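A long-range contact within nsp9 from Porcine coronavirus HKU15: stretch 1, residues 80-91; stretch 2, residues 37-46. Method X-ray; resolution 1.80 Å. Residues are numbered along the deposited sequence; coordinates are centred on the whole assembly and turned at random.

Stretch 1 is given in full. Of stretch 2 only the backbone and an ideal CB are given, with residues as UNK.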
ATOM      1  N   SER B  80     -19.979 -13.408  -1.134  1.00 57.74           N
ATOM      2  CA  SER B  80     -20.760 -12.182  -1.014  1.00 54.17           C
ATOM      3  C   SER B  80     -20.079 -11.014  -1.723  1.00 50.00           C
ATOM      4  O   SER B  80     -18.859 -10.995  -1.880  1.00 46.87           O
ATOM      5  CB  SER B  80     -20.993 -11.842   0.462  1.00 52.24           C
ATOM      6  OG  SER B  80     -21.922 -10.779   0.605  1.00 57.18           O
ATOM      7  N   VAL B  81     -20.878 -10.043  -2.151  1.00 46.64           N
ATOM      8  CA  VAL B  81     -20.355  -8.848  -2.797  1.00 41.31           C
ATOM      9  C   VAL B  81     -20.169  -7.730  -1.769  1.00 38.14           C
ATOM     10  O   VAL B  81     -21.106  -7.364  -1.057  1.00 36.09           O
ATOM     11  CB  VAL B  81     -21.283  -8.361  -3.921  1.00 45.15           C
ATOM     12  CG1 VAL B  81     -20.683  -7.162  -4.612  1.00 42.72           C
ATOM     13  CG2 VAL B  81     -21.533  -9.477  -4.928  1.00 49.58           C
ATOM     14  N   VAL B  82     -18.950  -7.204  -1.695  1.00 34.62           N
ATOM     15  CA  VAL B  82     -18.604  -6.139  -0.757  1.00 35.16           C
ATOM     16  C   VAL B  82     -18.281  -4.872  -1.543  1.00 28.24           C
ATOM     17  O   VAL B  82     -17.821  -4.964  -2.675  1.00 32.09           O
ATOM     18  CB  VAL B  82     -17.378  -6.540   0.112  1.00 35.75           C
ATOM     19  CG1 VAL B  82     -17.185  -5.573   1.252  1.00 34.63           C
ATOM     20  CG2 VAL B  82     -17.547  -7.963   0.640  1.00 42.95           C
ATOM     21  N   TYR B  83     -18.514  -3.694  -0.964  1.00 27.48           N
ATOM     22  CA  TYR B  83     -18.078  -2.453  -1.608  1.00 24.65           C
ATOM     23  C   TYR B  83     -17.049  -1.718  -0.775  1.00 24.38           C
ATOM     24  O   TYR B  83     -17.256  -1.487   0.407  1.00 22.70           O
ATOM     25  CB  TYR B  83     -19.262  -1.535  -1.876  1.00 25.10           C
ATOM     26  CG  TYR B  83     -20.267  -2.187  -2.780  1.00 24.39           C
ATOM     27  CD1 TYR B  83     -20.111  -2.165  -4.163  1.00 28.21           C
ATOM     28  CD2 TYR B  83     -21.350  -2.863  -2.249  1.00 25.84           C
ATOM     29  CE1 TYR B  83     -21.037  -2.792  -4.989  1.00 31.42           C
ATOM     30  CE2 TYR B  83     -22.269  -3.479  -3.055  1.00 31.30           C
ATOM     31  CZ  TYR B  83     -22.109  -3.445  -4.420  1.00 32.77           C
ATOM     32  OH  TYR B  83     -23.051  -4.082  -5.207  1.00 35.61           O
ATOM     33  N   LEU B  84     -15.944  -1.367  -1.409  1.00 22.15           N
ATOM     34  CA  LEU B  84     -14.865  -0.627  -0.773  1.00 22.46           C
ATOM     35  C   LEU B  84     -14.992   0.840  -1.150  1.00 21.73           C
ATOM     36  O   LEU B  84     -15.123   1.175  -2.344  1.00 23.46           O
ATOM     37  CB  LEU B  84     -13.500  -1.181  -1.213  1.00 22.45           C
ATOM     38  CG  LEU B  84     -12.244  -0.391  -0.818  1.00 24.42           C
ATOM     39  CD1 LEU B  84     -11.971  -0.528   0.654  1.00 23.71           C
ATOM     40  CD2 LEU B  84     -11.018  -0.862  -1.618  1.00 29.78           C
ATOM     41  N   TYR B  85     -14.980   1.712  -0.145  1.00 20.74           N
ATOM     42  CA  TYR B  85     -15.045   3.151  -0.378  1.00 17.38           C
ATOM     43  C   TYR B  85     -13.830   3.796   0.246  1.00 19.92           C
ATOM     44  O   TYR B  85     -13.623   3.649   1.454  1.00 18.45           O
ATOM     45  CB  TYR B  85     -16.266   3.797   0.268  1.00 18.75           C
ATOM     46  CG  TYR B  85     -17.641   3.300  -0.105  1.00 20.18           C
ATOM     47  CD1 TYR B  85     -18.138   2.109   0.413  1.00 19.00           C
ATOM     48  CD2 TYR B  85     -18.475   4.074  -0.899  1.00 17.76           C
ATOM     49  CE1 TYR B  85     -19.421   1.679   0.103  1.00 21.42           C
ATOM     50  CE2 TYR B  85     -19.760   3.655  -1.198  1.00 22.54           C
ATOM     51  CZ  TYR B  85     -20.220   2.457  -0.698  1.00 21.81           C
ATOM     52  OH  TYR B  85     -21.494   2.040  -0.998  1.00 24.80           O
ATOM     53  N   PHE B  86     -13.039   4.515  -0.548  1.00 17.32           N
ATOM     54  CA  PHE B  86     -11.974   5.316   0.023  1.00 19.12           C
ATOM     55  C   PHE B  86     -12.528   6.650   0.475  1.00 16.89           C
ATOM     56  O   PHE B  86     -13.482   7.176  -0.103  1.00 21.44           O
ATOM     57  CB  PHE B  86     -10.837   5.529  -0.975  1.00 17.92           C
ATOM     58  CG  PHE B  86      -9.990   4.318  -1.163  1.00 18.91           C
ATOM     59  CD1 PHE B  86      -9.160   3.890  -0.147  1.00 22.54           C
ATOM     60  CD2 PHE B  86     -10.051   3.592  -2.333  1.00 29.89           C
ATOM     61  CE1 PHE B  86      -8.380   2.765  -0.299  1.00 25.43           C
ATOM     62  CE2 PHE B  86      -9.267   2.468  -2.495  1.00 32.55           C
ATOM     63  CZ  PHE B  86      -8.437   2.060  -1.473  1.00 26.85           C
ATOM     64  N   ILE B  87     -11.940   7.180   1.537  1.00 18.22           N
ATOM     65  CA  ILE B  87     -12.320   8.496   2.034  1.00 20.50           C
ATOM     66  C   ILE B  87     -11.766   9.536   1.048  1.00 20.24           C
ATOM     67  O   ILE B  87     -10.656   9.379   0.543  1.00 21.92           O
ATOM     68  CB  ILE B  87     -11.790   8.726   3.471  1.00 23.24           C
ATOM     69  CG1 ILE B  87     -12.803   8.198   4.507  1.00 22.16           C
ATOM     70  CG2 ILE B  87     -11.573  10.209   3.749  1.00 22.81           C
ATOM     71  CD1 ILE B  87     -13.091   6.728   4.413  1.00 24.53           C
ATOM     72  N   GLN B  88     -12.546  10.574   0.761  1.00 19.12           N
ATOM     73  CA  GLN B  88     -12.163  11.544  -0.260  1.00 22.32           C
ATOM     74  C   GLN B  88     -10.812  12.182   0.069  1.00 22.52           C
ATOM     75  O   GLN B  88     -10.547  12.526   1.222  1.00 21.23           O
ATOM     76  CB  GLN B  88     -13.233  12.622  -0.427  1.00 21.28           C
ATOM     77  CG  GLN B  88     -12.889  13.581  -1.570  1.00 25.41           C
ATOM     78  CD  GLN B  88     -14.001  14.548  -1.910  1.00 28.12           C
ATOM     79  OE1 GLN B  88     -14.774  14.953  -1.045  1.00 35.07           O
ATOM     80  NE2 GLN B  88     -14.085  14.927  -3.185  1.00 33.99           N
ATOM     81  N   ASN B  89      -9.968  12.283  -0.958  1.00 22.68           N
ATOM     82  CA  ASN B  89      -8.663  12.953  -0.894  1.00 27.30           C
ATOM     83  C   ASN B  89      -7.601  12.211  -0.099  1.00 25.57           C
ATOM     84  O   ASN B  89      -6.540  12.752   0.192  1.00 26.69           O
ATOM     85  CB  ASN B  89      -8.823  14.367  -0.328  1.00 27.16           C
ATOM     86  CG  ASN B  89      -9.588  15.268  -1.256  1.00 30.45           C
ATOM     87  OD1 ASN B  89      -9.481  15.149  -2.480  1.00 33.51           O
ATOM     88  ND2 ASN B  89     -10.372  16.170  -0.688  1.00 32.86           N
ATOM     89  N   ILE B  90      -7.871  10.964   0.252  1.00 24.13           N
ATOM     90  CA  ILE B  90      -6.864  10.199   0.957  1.00 28.97           C
ATOM     91  C   ILE B  90      -5.693   9.933  -0.017  1.00 26.45           C
ATOM     92  O   ILE B  90      -5.891   9.827  -1.225  1.00 27.72           O
ATOM     93  CB  ILE B  90      -7.471   8.901   1.536  1.00 28.95           C
ATOM     94  CG1 ILE B  90      -6.801   8.542   2.864  1.00 32.80           C
ATOM     95  CG2 ILE B  90      -7.500   7.800   0.515  1.00 26.54           C
ATOM     96  CD1 ILE B  90      -7.344   9.367   4.023  1.00 29.19           C
ATOM     97  N   SER B  91      -4.476   9.892   0.508  1.00 27.89           N
ATOM     98  CA  SER B  91      -3.284   9.765  -0.341  1.00 29.61           C
ATOM     99  C   SER B  91      -3.191   8.436  -1.083  1.00 30.83           C
ATOM    100  O   SER B  91      -3.746   7.423  -0.648  1.00 27.93           O
ATOM    101  CB  SER B  91      -2.022   9.956   0.490  1.00 27.47           C
ATOM    102  OG  SER B  91      -1.849   8.917   1.434  1.00 29.46           O
ATOM    103  N   UNK B  37      -3.480   7.802  13.950  1.00 29.83           N
ATOM    104  CA  UNK B  37      -4.263   7.030  12.985  1.00 27.51           C
ATOM    105  C   UNK B  37      -5.047   7.931  12.041  1.00 23.78           C
ATOM    106  O   UNK B  37      -5.396   9.068  12.381  1.00 27.43           O
ATOM    107  CB  UNK B  37      -5.222   6.088  13.716  1.00 27.51           C
ATOM    108  N   UNK B  38      -5.333   7.417  10.843  1.00 25.71           N
ATOM    109  CA  UNK B  38      -6.132   8.159   9.876  1.00 24.15           C
ATOM    110  C   UNK B  38      -7.142   7.203   9.225  1.00 21.33           C
ATOM    111  O   UNK B  38      -6.794   6.088   8.859  1.00 20.50           O
ATOM    112  CB  UNK B  38      -5.240   8.816   8.821  1.00 24.15           C
ATOM    113  N   UNK B  39      -8.397   7.623   9.125  1.00 24.85           N
ATOM    114  CA  UNK B  39      -9.402   6.789   8.460  1.00 21.10           C
ATOM    115  C   UNK B  39      -9.188   6.843   6.952  1.00 20.88           C
ATOM    116  O   UNK B  39      -9.248   7.913   6.357  1.00 24.75           O
ATOM    117  CB  UNK B  39     -10.818   7.244   8.819  1.00 21.10           C
ATOM    118  N   UNK B  40      -8.937   5.691   6.345  1.00 18.07           N
ATOM    119  CA  UNK B  40      -8.612   5.631   4.913  1.00 18.81           C
ATOM    120  C   UNK B  40      -9.727   5.058   4.046  1.00 20.46           C
ATOM    121  O   UNK B  40      -9.956   5.527   2.927  1.00 20.53           O
ATOM    122  CB  UNK B  40      -7.348   4.793   4.711  1.00 18.81           C
ATOM    123  N   UNK B  41     -10.422   4.044   4.553  1.00 17.74           N
ATOM    124  CA  UNK B  41     -11.465   3.375   3.769  1.00 18.13           C
ATOM    125  C   UNK B  41     -12.516   2.703   4.634  1.00 19.41           C
ATOM    126  O   UNK B  41     -12.280   2.420   5.815  1.00 19.38           O
ATOM    127  CB  UNK B  41     -10.834   2.335   2.841  1.00 18.13           C
ATOM    128  N   UNK B  42     -13.681   2.427   4.038  1.00 20.63           N
ATOM    129  CA  UNK B  42     -14.676   1.593   4.694  1.00 16.82           C
ATOM    130  C   UNK B  42     -15.148   0.535   3.715  1.00 20.37           C
ATOM    131  O   UNK B  42     -15.044   0.729   2.499  1.00 17.78           O
ATOM    132  CB  UNK B  42     -15.851   2.429   5.205  1.00 16.82           C
ATOM    133  N   UNK B  43     -15.624  -0.589   4.245  1.00 19.52           N
ATOM    134  CA  UNK B  43     -16.345  -1.563   3.427  1.00 21.24           C
ATOM    135  C   UNK B  43     -17.729  -1.841   3.992  1.00 22.16           C
ATOM    136  O   UNK B  43     -17.978  -1.726   5.191  1.00 21.47           O
ATOM    137  CB  UNK B  43     -15.551  -2.867   3.325  1.00 21.24           C
ATOM    138  N   UNK B  44     -18.639  -2.185   3.090  1.00 20.63           N
ATOM    139  CA  UNK B  44     -20.048  -2.339   3.413  1.00 21.51           C
ATOM    140  C   UNK B  44     -20.685  -3.213   2.353  1.00 22.57           C
ATOM    141  O   UNK B  44     -20.183  -3.280   1.245  1.00 23.48           O
ATOM    142  CB  UNK B  44     -20.753  -0.984   3.508  1.00 21.51           C
ATOM    143  N   UNK B  45     -21.800  -3.857   2.677  1.00 27.69           N
ATOM    144  CA  UNK B  45     -22.557  -4.557   1.653  1.00 26.99           C
ATOM    145  C   UNK B  45     -23.472  -3.578   0.906  1.00 27.78           C
ATOM    146  O   UNK B  45     -24.075  -3.933  -0.109  1.00 27.16           O
ATOM    147  CB  UNK B  45     -23.374  -5.691   2.275  1.00 26.99           C
ATOM    148  N   UNK B  46     -23.568  -2.346   1.396  1.00 23.60           N
ATOM    149  CA  UNK B  46     -24.415  -1.332   0.751  1.00 24.49           C
ATOM    150  C   UNK B  46     -23.629  -0.614  -0.341  1.00 27.43           C
ATOM    151  O   UNK B  46     -22.454  -0.274  -0.136  1.00 23.99           O
ATOM    152  CB  UNK B  46     -24.938  -0.325   1.778  1.00 24.49           C
TER

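Position 37 has an extended backbone (phi/psi -122/154) and no atom of residues 80-91 within 5.5 Å of its ideal CB, so this contact sets no preference. The residue is Lys-37.

At position 38 CA-to-CB points toward stretch 1, yet the nearest atom to the ideal CB is Ile-90 CD1 at 5.3 Å. Only a side chain with some length would reach it, aliphatic by preference. Ile-38, with chi1 and chi2 both t, brings CD1 to 3.6 Å from Ile-90 CD1.

Position 39 points sideways, its ideal CB 4.8 Å from Ile-87 CG1; Leu, Ile, Val or Met would suit. Leu-39 places CG 3.9 Å from Ile-87 CD1.

At position 40 phi/psi of -108/-38 departs from extended values. The carbonyl still accepts from Ile-87 N (2.9 Å from Ile-87 N to the O of 40, 174° at H). CA-to-CB points away overall, but the ideal CB lies 4.2 Å from Ile-90 CG1 and 5.3 Å from Phe-86 CD1, which favours a compact apolar group. Val-40 fits: CG2 is 3.9 Å from Ile-90 CG1, and CG1 is 4.0 Å from Phe-86 CD1.

Position 41 is the tightest. The CA of 41 is 4.2 Å from Phe-86 CA in a non-hydrogen-bonded antiparallel pair. The ideal CB of 41 is 3.4 Å from Tyr-85 O and 3.8 Å from both Phe-86 CD1 and Leu-84 CD1. A small residue is expected, and Ala-41 is found, its CB packing against both side chains.

Position 42 pairs with Tyr-85 through two hydrogen bonds: Tyr-85 N to the O of 42 (2.8 Å) and the N of 42 to Tyr-85 O (2.9 Å). Its side chain shares a sheet face with Tyr-85, where a branched aliphatic would suit. Ile-42 sets CG1 3.8 Å from Tyr-85 CB.

Position 43 faces the Leu-84 side, its ideal CB 3.8 Å from Val-82 CG1; Val, Thr or Ile would suit. In Thr-43, CG2 lies 3.7 Å from Leu-84 CD1.

Position 44 returns to the tyrosine face, its ideal CB 4.5 Å from Tyr-85 CE1; small or polar residues are plausible. Ser-44 exchanges backbone hydrogen bonds with Tyr-83, and its OG accepts from the N of 46 (2.9 Å from OG to that N).

Position 45 points away, leaving the choice wide. Thr-45 O meets the Tyr-83 ring edge, 3.5 Å from CE2, and a water bridges it to Val-81 O.

Position 46 also points away, so its backbone matters most: Tyr-85 OH donates to the O of Lys-46 at 2.6 Å.

Stretch 2 (37-46) KILVAITSTK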
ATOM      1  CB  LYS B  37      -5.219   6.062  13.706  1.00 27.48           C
ATOM      2  CG  LYS B  37      -6.384   6.707  14.413  1.00 27.78           C
ATOM      3  CD  LYS B  37      -7.359   5.635  14.924  1.00 27.66           C
ATOM      4  CE  LYS B  37      -8.721   6.237  15.244  1.00 28.56           C
ATOM      5  NZ  LYS B  37      -8.687   7.132  16.448  1.00 30.99           N
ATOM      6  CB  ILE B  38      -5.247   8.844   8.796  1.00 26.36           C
ATOM      7  CG1 ILE B  38      -6.115   9.475   7.701  1.00 33.08           C
ATOM      8  CG2 ILE B  38      -4.261   7.866   8.210  1.00 27.32           C
ATOM      9  CD1 ILE B  38      -5.360  10.480   6.804  1.00 36.21           C
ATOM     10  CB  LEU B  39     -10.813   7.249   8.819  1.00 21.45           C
ATOM     11  CG  LEU B  39     -11.931   6.497   8.087  1.00 21.08           C
ATOM     12  CD1 LEU B  39     -11.872   5.056   8.505  1.00 20.42           C
ATOM     13  CD2 LEU B  39     -13.291   7.118   8.372  1.00 26.31           C
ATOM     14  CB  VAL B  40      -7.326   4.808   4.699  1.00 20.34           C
ATOM     15  CG1 VAL B  40      -7.079   4.568   3.200  1.00 21.87           C
ATOM     16  CG2 VAL B  40      -6.153   5.539   5.342  1.00 28.56           C
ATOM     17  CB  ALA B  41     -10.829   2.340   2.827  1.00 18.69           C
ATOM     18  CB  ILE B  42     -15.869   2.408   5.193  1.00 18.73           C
ATOM     19  CG1 ILE B  42     -16.588   3.087   4.022  1.00 18.64           C
ATOM     20  CG2 ILE B  42     -15.394   3.440   6.225  1.00 17.70           C
ATOM     21  CD1 ILE B  42     -17.961   3.612   4.368  1.00 23.07           C
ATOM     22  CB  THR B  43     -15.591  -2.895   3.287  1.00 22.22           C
ATOM     23  OG1 THR B  43     -15.389  -3.480   4.582  1.00 25.11           O
ATOM     24  CG2 THR B  43     -14.249  -2.688   2.593  1.00 22.79           C
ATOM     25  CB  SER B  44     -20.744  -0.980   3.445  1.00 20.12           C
ATOM     26  OG  SER B  44     -22.143  -1.132   3.561  1.00 24.89           O
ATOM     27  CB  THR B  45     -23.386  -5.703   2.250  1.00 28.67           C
ATOM     28  OG1 THR B  45     -24.187  -5.197   3.320  1.00 31.69           O
ATOM     29  CG2 THR B  45     -22.467  -6.792   2.787  1.00 33.91           C
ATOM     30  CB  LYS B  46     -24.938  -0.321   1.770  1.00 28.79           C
ATOM     31  CG  LYS B  46     -25.878  -0.890   2.834  1.00 28.50           C
ATOM     32  CD  LYS B  46     -26.500   0.231   3.674  1.00 35.48           C
ATOM     33  CE  LYS B  46     -27.266   1.220   2.792  1.00 40.02           C
ATOM     34  NZ  LYS B  46     -27.777   2.444   3.495  1.00 35.54           N
TER
HETATM   35  O   HOH W   1     -23.989  -6.453  -1.439  1.00 39.42           O
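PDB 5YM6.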